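Local structure of DNA repair and recombination protein RadB (Thermococcus kodakarensis, 2CVH) at residues Pro28-Lys33 / Arg181-Leu185. The protein probably takes part in DNA repair and homologous recombination as a RecA-like protein that binds DNA and has very weak ATPase activity. Numbering follows the deposited sequence.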
# COMPACT_ATOMS: atom_id res chain seq x y z
N PRO A 28 -0.14 -4.64 -11.07
CA PRO A 28 0.60 -5.89 -11.27
C PRO A 28 1.97 -5.88 -10.58
O PRO A 28 2.38 -4.87 -10.00
CB PRO A 28 0.74 -5.95 -12.79
CG PRO A 28 0.91 -4.53 -13.15
CD PRO A 28 -0.10 -3.80 -12.28
N TYR A 29 2.66 -7.01 -10.61
CA TYR A 29 3.98 -7.06 -9.97
C TYR A 29 4.91 -6.12 -10.72
O TYR A 29 4.73 -5.90 -11.92
CB TYR A 29 4.52 -8.48 -9.93
CG TYR A 29 3.67 -9.35 -9.04
CD1 TYR A 29 2.65 -10.13 -9.57
CD2 TYR A 29 3.87 -9.36 -7.65
CE1 TYR A 29 1.83 -10.91 -8.74
CE2 TYR A 29 3.06 -10.13 -6.82
CZ TYR A 29 2.04 -10.91 -7.38
OH TYR A 29 1.25 -11.69 -6.57
N ALA A 30 5.85 -5.53 -10.01
CA ALA A 30 6.78 -4.58 -10.61
C ALA A 30 6.07 -3.31 -11.09
O ALA A 30 6.67 -2.47 -11.77
CB ALA A 30 7.56 -5.22 -11.75
N SER A 31 4.80 -3.14 -10.70
CA SER A 31 4.03 -1.94 -11.07
C SER A 31 4.59 -0.81 -10.23
O SER A 31 4.41 0.36 -10.56
CB SER A 31 2.53 -2.12 -10.77
OG SER A 31 2.26 -2.30 -9.38
N GLY A 32 5.24 -1.17 -9.12
CA GLY A 32 5.84 -0.18 -8.24
C GLY A 32 5.08 0.05 -6.95
O GLY A 32 5.43 0.96 -6.19
N LYS A 33 4.06 -0.76 -6.67
CA LYS A 33 3.27 -0.59 -5.45
C LYS A 33 4.07 -0.85 -4.17
O LYS A 33 4.06 -0.02 -3.24
CB LYS A 33 1.98 -1.40 -5.50
CG LYS A 33 2.12 -2.85 -5.73
CD LYS A 33 0.75 -3.46 -5.99
CE LYS A 33 0.77 -4.96 -5.80
NZ LYS A 33 1.51 -5.71 -6.84
N ARG A 181 -4.23 3.45 -8.81
CA ARG A 181 -3.97 2.32 -9.69
C ARG A 181 -2.60 2.60 -10.31
O ARG A 181 -2.32 3.74 -10.72
CB ARG A 181 -5.02 2.22 -10.80
CG ARG A 181 -4.90 0.96 -11.65
CD ARG A 181 -5.85 0.96 -12.86
NE ARG A 181 -5.37 1.80 -13.95
CZ ARG A 181 -6.10 2.71 -14.59
NH1 ARG A 181 -7.36 2.92 -14.25
NH2 ARG A 181 -5.57 3.41 -15.60
N LEU A 182 -1.72 1.60 -10.32
CA LEU A 182 -0.42 1.83 -10.92
C LEU A 182 -0.33 0.99 -12.18
O LEU A 182 -0.65 -0.20 -12.18
CB LEU A 182 0.70 1.44 -9.95
CG LEU A 182 0.71 1.98 -8.52
CD1 LEU A 182 2.03 1.59 -7.91
CD2 LEU A 182 0.54 3.48 -8.46
N ASP A 183 0.03 1.62 -13.29
CA ASP A 183 0.15 0.89 -14.54
C ASP A 183 1.56 1.02 -15.07
O ASP A 183 2.23 2.04 -14.83
CB ASP A 183 -0.80 1.45 -15.60
CG ASP A 183 -2.25 1.31 -15.22
OD1 ASP A 183 -2.67 0.22 -14.77
OD2 ASP A 183 -2.97 2.31 -15.37
N LYS A 184 1.96 0.04 -15.88
CA LYS A 184 3.29 0.03 -16.50
C LYS A 184 3.28 0.66 -17.89
O LYS A 184 2.42 0.34 -18.69
CB LYS A 184 3.78 -1.39 -16.69
CG LYS A 184 3.93 -2.18 -15.45
CD LYS A 184 4.39 -3.56 -15.79
CE LYS A 184 4.66 -4.36 -14.54
NZ LYS A 184 4.95 -5.78 -14.83
N LEU A 185 4.20 1.59 -18.15
CA LEU A 185 4.33 2.15 -19.50
C LEU A 185 5.34 1.22 -20.20
O LEU A 185 6.17 0.61 -19.54
CB LEU A 185 4.77 3.61 -19.45
CG LEU A 185 3.65 4.55 -18.95
CD1 LEU A 185 4.03 6.01 -19.06
CD2 LEU A 185 2.41 4.35 -19.76
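The Walker A loop (P-loop) of this RecA-family protein, between strand 22-26 and helix 33-44, rests against the end of strand 178-184 through Leu182 and Lys184. Leu182 points toward the loop where the helix begins: its CD1 lies 3.3 Å from Lys33 N and 3.8 Å from Lys33 CB, while its CB packs 4.1 Å from Ser31 CB. A methyl group suits this buried spot against the loop backbone because it needs no polar partner, and the small Ser31 lets Leu182 CB come close. Gly32, the N-cap residue, has backbone angles (phi 106°) that would press a CB against the preceding carbonyl, hence glycine. Pro28 brings its ring to the strand, CD 3.6 Å from Leu182 O, and opens a type II turn that ends at Ser31.

The straight chain of Lys184 passes the Pro28 ring, the two pointing opposite ways; its CE touches the ring at CG (4.0 Å), and its NZ makes a weak hydrogen bond of 2.9 Å to Tyr29 O. Lys33 NZ instead turns away from the strand, by a twist about the last bond of its chain (chi4 -71°), to Gln154 OE1 and Gly27 O. The predicted ATP-binding loop thus meets the strand through apolar contact and one weak bond, while the Walker lysine's amine leads away from Leu182, consistent with a role at the nucleotide phosphates.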